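PDB 6XSX: ZmpA Glycopeptidase from Clostridium perfringens, which probably hydrolyses glycosylated proteins as a metallopeptidase, this chain being the M60 peptidase module of a longer multidomain protein. Local coordinates for residues 391-405 with 417-431. Residues are numbered along the deposited sequence; the frame is centred on the assembly and turned at random.
Sequences VMAASDVFKLDLSEH and TKEYTSKYPKPSNKL
T421 is a knob dropped into a hole formed by V391, M392, S395 and S403, where the end of helix 415-421 runs nearly parallel (8° between these short pieces) to the last turns of helix 383-398, which closes in a Schellman motif at K399; the packing joins the two helix ends in the M60 peptidase module. T421 CG2 fills the bottom, 3.4 Å from S395 OG. The T421 hydroxyl OG1, set between backbone N and carbonyl carbon (chi1 67°), turns toward S403 and D401, accepting from S403 OG and donating to D401 OD1 (2.6 Å) from above the carboxylate plane. The N-H of S403 reaches OD1 from the opposite face, closing an Asx turn. Beside the knob, M392 lays its sulfur over one face of the Y420 ring, a Met-aromatic contact. The Y424 ring fits the bend after the helix, K399 CA resting on one face at 3.8 Å from the centroid. D396, steeply turned to both rings, accepts from Y420 OH on the syn lone pair of OD2 (2.6 Å) and from Y424 OH on the anti side of OD1 (2.7 Å). Farther along, P427 packs against L402 CD2, which also touches L431 CD1. At the outer margin K426 NZ forms a salt bridge with E404 OE2, nearly along its C-O bond, at 2.8 Å.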
loop_
_atom_site.group_PDB
_atom_site.type_symbol
_atom_site.label_atom_id
_atom_site.label_comp_id
_atom_site.label_asym_id
_atom_site.label_seq_id
_atom_site.Cartn_x
_atom_site.Cartn_y
_atom_site.Cartn_z
ATOM N N VAL A 391 15.111 8.533 -13.830
ATOM C CA VAL A 391 16.540 8.285 -13.912
ATOM C C VAL A 391 17.266 9.450 -13.249
ATOM O O VAL A 391 18.235 9.252 -12.522
ATOM C CB VAL A 391 17.001 8.097 -15.367
ATOM C CG1 VAL A 391 18.520 8.003 -15.464
ATOM C CG2 VAL A 391 16.343 6.888 -16.002
ATOM N N MET A 392 16.765 10.664 -13.506
ATOM C CA MET A 392 17.396 11.882 -13.024
ATOM C C MET A 392 17.189 12.023 -11.520
ATOM O O MET A 392 18.145 12.313 -10.801
ATOM C CB MET A 392 16.858 13.113 -13.760
ATOM C CG MET A 392 17.369 13.174 -15.184
ATOM S SD MET A 392 16.823 14.629 -16.108
ATOM C CE MET A 392 15.062 14.327 -16.253
ATOM N N ALA A 393 15.945 11.796 -11.071
ATOM C CA ALA A 393 15.567 11.913 -9.669
ATOM C C ALA A 393 16.279 10.858 -8.820
ATOM O O ALA A 393 16.804 11.177 -7.747
ATOM C CB ALA A 393 14.066 11.852 -9.511
ATOM N N ALA A 394 16.293 9.609 -9.301
ATOM C CA ALA A 394 16.984 8.528 -8.611
ATOM C C ALA A 394 18.486 8.823 -8.565
ATOM O O ALA A 394 19.144 8.553 -7.562
ATOM C CB ALA A 394 16.688 7.194 -9.266
ATOM N N SER A 395 19.018 9.398 -9.650
ATOM C CA SER A 395 20.426 9.755 -9.699
ATOM C C SER A 395 20.758 10.801 -8.635
ATOM O O SER A 395 21.756 10.656 -7.935
ATOM C CB SER A 395 20.849 10.192 -11.077
ATOM O OG SER A 395 20.851 9.088 -11.975
ATOM N N ASP A 396 19.922 11.847 -8.523
ATOM C CA ASP A 396 20.110 12.887 -7.517
ATOM C C ASP A 396 20.047 12.302 -6.103
ATOM O O ASP A 396 20.876 12.635 -5.262
ATOM C CB ASP A 396 19.062 13.997 -7.634
ATOM C CG ASP A 396 19.192 14.871 -8.871
ATOM O OD1 ASP A 396 20.344 15.158 -9.276
ATOM O OD2 ASP A 396 18.135 15.266 -9.418
ATOM N N VAL A 397 19.044 11.458 -5.836
ATOM C CA VAL A 397 18.873 10.873 -4.514
ATOM C C VAL A 397 20.142 10.114 -4.113
ATOM O O VAL A 397 20.606 10.225 -2.978
ATOM C CB VAL A 397 17.612 9.986 -4.432
ATOM C CG1 VAL A 397 17.604 9.097 -3.188
ATOM C CG2 VAL A 397 16.328 10.805 -4.495
ATOM N N PHE A 398 20.714 9.347 -5.049
ATOM C CA PHE A 398 21.845 8.492 -4.717
ATOM C C PHE A 398 23.175 9.235 -4.834
ATOM O O PHE A 398 24.169 8.787 -4.272
ATOM C CB PHE A 398 21.872 7.232 -5.586
ATOM C CG PHE A 398 21.168 6.036 -4.994
ATOM C CD1 PHE A 398 21.816 5.200 -4.094
ATOM C CD2 PHE A 398 19.855 5.740 -5.338
ATOM C CE1 PHE A 398 21.163 4.105 -3.543
ATOM C CE2 PHE A 398 19.207 4.640 -4.793
ATOM C CZ PHE A 398 19.862 3.822 -3.898
ATOM N N LYS A 399 23.187 10.350 -5.575
ATOM C CA LYS A 399 24.420 10.975 -6.038
ATOM C C LYS A 399 25.202 9.981 -6.898
ATOM O O LYS A 399 26.429 9.919 -6.815
ATOM C CB LYS A 399 25.306 11.453 -4.878
ATOM C CG LYS A 399 24.705 12.491 -3.940
ATOM C CD LYS A 399 24.272 13.752 -4.656
ATOM C CE LYS A 399 24.015 14.920 -3.725
ATOM N NZ LYS A 399 25.268 15.405 -3.100
ATOM N N LEU A 400 24.484 9.206 -7.716
ATOM C CA LEU A 400 25.110 8.227 -8.590
ATOM C C LEU A 400 24.566 8.391 -10.003
ATOM O O LEU A 400 23.429 8.807 -10.194
ATOM C CB LEU A 400 24.828 6.809 -8.075
ATOM C CG LEU A 400 25.556 6.384 -6.800
ATOM C CD1 LEU A 400 24.972 5.088 -6.239
ATOM C CD2 LEU A 400 27.058 6.244 -7.034
ATOM N N ASP A 401 25.388 8.046 -10.998
ATOM C CA ASP A 401 24.917 8.088 -12.370
ATOM C C ASP A 401 24.185 6.781 -12.672
ATOM O O ASP A 401 24.821 5.773 -12.985
ATOM C CB ASP A 401 26.058 8.402 -13.342
ATOM C CG ASP A 401 25.602 8.463 -14.787
ATOM O OD1 ASP A 401 24.400 8.262 -15.041
ATOM O OD2 ASP A 401 26.448 8.695 -15.639
ATOM N N LEU A 402 22.848 6.821 -12.602
ATOM C CA LEU A 402 22.052 5.609 -12.701
ATOM C C LEU A 402 21.510 5.397 -14.114
ATOM O O LEU A 402 20.614 4.579 -14.300
ATOM C CB LEU A 402 20.931 5.657 -11.659
ATOM C CG LEU A 402 21.415 5.607 -10.213
ATOM C CD1 LEU A 402 20.242 5.674 -9.251
ATOM C CD2 LEU A 402 22.243 4.349 -9.965
ATOM N N SER A 403 22.088 6.091 -15.109
ATOM C CA SER A 403 21.623 5.956 -16.482
ATOM C C SER A 403 21.767 4.512 -16.971
ATOM O O SER A 403 20.824 3.955 -17.533
ATOM C CB SER A 403 22.293 6.943 -17.419
ATOM O OG SER A 403 21.712 8.240 -17.275
ATOM N N GLU A 404 22.948 3.918 -16.738
ATOM C CA GLU A 404 23.229 2.559 -17.169
ATOM C C GLU A 404 22.250 1.577 -16.516
ATOM O O GLU A 404 21.706 0.699 -17.192
ATOM C CB GLU A 404 24.696 2.197 -16.909
ATOM C CG GLU A 404 24.996 0.732 -17.166
ATOM C CD GLU A 404 26.453 0.338 -17.017
ATOM O OE1 GLU A 404 26.772 -0.839 -17.277
ATOM O OE2 GLU A 404 27.264 1.209 -16.633
ATOM N N HIS A 405 22.030 1.738 -15.201
ATOM C CA HIS A 405 21.116 0.899 -14.431
ATOM C C HIS A 405 19.759 0.801 -15.134
ATOM O O HIS A 405 19.239 -0.292 -15.364
ATOM C CB HIS A 405 20.985 1.443 -12.993
ATOM C CG HIS A 405 20.006 0.698 -12.143
ATOM N ND1 HIS A 405 20.291 -0.539 -11.595
ATOM C CD2 HIS A 405 18.750 1.006 -11.751
ATOM C CE1 HIS A 405 19.246 -0.962 -10.906
ATOM N NE2 HIS A 405 18.291 -0.027 -10.978
ATOM N N THR A 417 19.497 13.374 -20.510
ATOM C CA THR A 417 19.380 12.698 -19.223
ATOM C C THR A 417 20.758 12.225 -18.761
ATOM O O THR A 417 21.138 12.441 -17.611
ATOM C CB THR A 417 18.394 11.524 -19.291
ATOM O OG1 THR A 417 17.118 12.011 -19.698
ATOM C CG2 THR A 417 18.237 10.797 -17.974
ATOM N N LYS A 418 21.499 11.605 -19.686
ATOM C CA LYS A 418 22.839 11.090 -19.450
ATOM C C LYS A 418 23.793 12.236 -19.109
ATOM O O LYS A 418 24.653 12.093 -18.237
ATOM C CB LYS A 418 23.347 10.316 -20.674
ATOM C CG LYS A 418 22.702 8.958 -20.933
ATOM C CD LYS A 418 23.307 8.278 -22.145
ATOM C CE LYS A 418 23.290 6.764 -22.109
ATOM N NZ LYS A 418 22.089 6.211 -22.778
ATOM N N GLU A 419 23.635 13.369 -19.811
ATOM C CA GLU A 419 24.411 14.557 -19.501
ATOM C C GLU A 419 24.123 14.983 -18.063
ATOM O O GLU A 419 25.055 15.196 -17.292
ATOM C CB GLU A 419 24.125 15.691 -20.487
ATOM C CG GLU A 419 24.617 15.424 -21.900
ATOM C CD GLU A 419 24.210 16.482 -22.918
ATOM O OE1 GLU A 419 24.580 16.327 -24.098
ATOM O OE2 GLU A 419 23.525 17.465 -22.531
ATOM N N TYR A 420 22.830 15.070 -17.712
ATOM C CA TYR A 420 22.400 15.478 -16.381
ATOM C C TYR A 420 23.029 14.572 -15.322
ATOM O O TYR A 420 23.602 15.063 -14.351
ATOM C CB TYR A 420 20.871 15.480 -16.267
ATOM C CG TYR A 420 20.308 15.882 -14.922
ATOM C CD1 TYR A 420 19.964 17.200 -14.653
ATOM C CD2 TYR A 420 20.093 14.944 -13.918
ATOM C CE1 TYR A 420 19.432 17.576 -13.427
ATOM C CE2 TYR A 420 19.562 15.303 -12.688
ATOM C CZ TYR A 420 19.229 16.624 -12.436
ATOM O OH TYR A 420 18.707 16.989 -11.222
ATOM N N THR A 421 22.910 13.255 -15.520
ATOM C CA THR A 421 23.252 12.289 -14.486
ATOM C C THR A 421 24.763 12.090 -14.414
ATOM O O THR A 421 25.274 11.627 -13.392
ATOM C CB THR A 421 22.531 10.949 -14.688
ATOM O OG1 THR A 421 23.031 10.335 -15.876
ATOM C CG2 THR A 421 21.025 11.084 -14.767
ATOM N N SER A 422 25.464 12.462 -15.493
ATOM C CA SER A 422 26.899 12.248 -15.603
ATOM C C SER A 422 27.665 13.197 -14.679
ATOM O O SER A 422 28.888 13.117 -14.589
ATOM C CB SER A 422 27.369 12.355 -17.034
ATOM O OG SER A 422 27.521 13.714 -17.412
ATOM N N LYS A 423 26.936 14.071 -13.969
ATOM C CA LYS A 423 27.530 14.898 -12.930
ATOM C C LYS A 423 27.898 14.056 -11.709
ATOM O O LYS A 423 28.619 14.536 -10.837
ATOM C CB LYS A 423 26.624 16.074 -12.541
ATOM C CG LYS A 423 25.437 15.747 -11.641
ATOM C CD LYS A 423 24.799 16.972 -11.005
ATOM C CE LYS A 423 24.234 17.952 -12.010
ATOM N NZ LYS A 423 22.878 17.567 -12.469
ATOM N N TYR A 424 27.397 12.815 -11.637
ATOM C CA TYR A 424 27.738 11.916 -10.543
ATOM C C TYR A 424 28.605 10.763 -11.042
ATOM O O TYR A 424 28.551 10.393 -12.214
ATOM C CB TYR A 424 26.481 11.336 -9.889
ATOM C CG TYR A 424 25.496 12.374 -9.423
ATOM C CD1 TYR A 424 25.819 13.247 -8.393
ATOM C CD2 TYR A 424 24.251 12.494 -10.023
ATOM C CE1 TYR A 424 24.926 14.218 -7.970
ATOM C CE2 TYR A 424 23.344 13.454 -9.605
ATOM C CZ TYR A 424 23.685 14.315 -8.572
ATOM O OH TYR A 424 22.805 15.263 -8.151
ATOM N N PRO A 425 29.395 10.126 -10.151
ATOM C CA PRO A 425 30.118 8.906 -10.512
ATOM C C PRO A 425 29.124 7.781 -10.794
ATOM O O PRO A 425 28.056 7.731 -10.191
ATOM C CB PRO A 425 30.954 8.593 -9.258
ATOM C CG PRO A 425 30.228 9.293 -8.122
ATOM C CD PRO A 425 29.601 10.523 -8.746
ATOM N N LYS A 426 29.472 6.900 -11.739
ATOM C CA LYS A 426 28.765 5.643 -11.926
ATOM C C LYS A 426 28.829 4.839 -10.628
ATOM O O LYS A 426 29.787 4.988 -9.870
ATOM C CB LYS A 426 29.418 4.853 -13.064
ATOM C CG LYS A 426 29.281 5.490 -14.445
ATOM C CD LYS A 426 30.181 4.868 -15.501
ATOM C CE LYS A 426 29.631 3.582 -16.082
ATOM N NZ LYS A 426 28.354 3.805 -16.804
ATOM N N PRO A 427 27.831 3.969 -10.324
ATOM C CA PRO A 427 27.943 3.053 -9.186
ATOM C C PRO A 427 29.128 2.128 -9.454
ATOM O O PRO A 427 29.463 1.871 -10.607
ATOM C CB PRO A 427 26.681 2.175 -9.209
ATOM C CG PRO A 427 25.791 2.745 -10.310
ATOM C CD PRO A 427 26.570 3.806 -11.066
ATOM N N SER A 428 29.769 1.654 -8.385
ATOM C CA SER A 428 30.837 0.692 -8.573
ATOM C C SER A 428 30.305 -0.717 -8.336
ATOM O O SER A 428 31.077 -1.668 -8.357
ATOM C CB SER A 428 32.015 0.998 -7.682
ATOM O OG SER A 428 31.612 1.051 -6.321
ATOM N N ASN A 429 28.999 -0.826 -8.067
ATOM C CA ASN A 429 28.325 -2.105 -7.913
ATOM C C ASN A 429 27.347 -2.274 -9.071
ATOM O O ASN A 429 26.728 -1.303 -9.513
ATOM C CB ASN A 429 27.483 -2.180 -6.636
ATOM C CG ASN A 429 28.254 -1.904 -5.362
ATOM O OD1 ASN A 429 28.476 -0.746 -4.999
ATOM N ND2 ASN A 429 28.654 -2.964 -4.673
ATOM N N LYS A 430 27.183 -3.519 -9.528
ATOM C CA LYS A 430 26.186 -3.837 -10.538
ATOM C C LYS A 430 24.813 -3.929 -9.872
ATOM O O LYS A 430 24.304 -5.017 -9.603
ATOM C CB LYS A 430 26.608 -5.088 -11.319
ATOM C CG LYS A 430 27.982 -4.981 -11.974
ATOM C CD LYS A 430 28.251 -6.086 -12.993
ATOM C CE LYS A 430 29.594 -5.953 -13.682
ATOM N NZ LYS A 430 29.893 -7.151 -14.502
ATOM N N LEU A 431 24.223 -2.762 -9.607
ATOM C CA LEU A 431 23.019 -2.659 -8.800
ATOM C C LEU A 431 21.875 -3.430 -9.457
ATOM O O LEU A 431 20.946 -3.840 -8.768
ATOM C CB LEU A 431 22.663 -1.183 -8.608
ATOM C CG LEU A 431 23.704 -0.314 -7.897
ATOM C CD1 LEU A 431 23.226 1.126 -7.855
ATOM C CD2 LEU A 431 23.988 -0.815 -6.483
HETATM O O HOH W 1 21.464 17.400 -10.245
HETATM O O HOH W 2 25.585 9.679 -17.904
HETATM O O HOH W 3 29.209 9.548 -14.708
#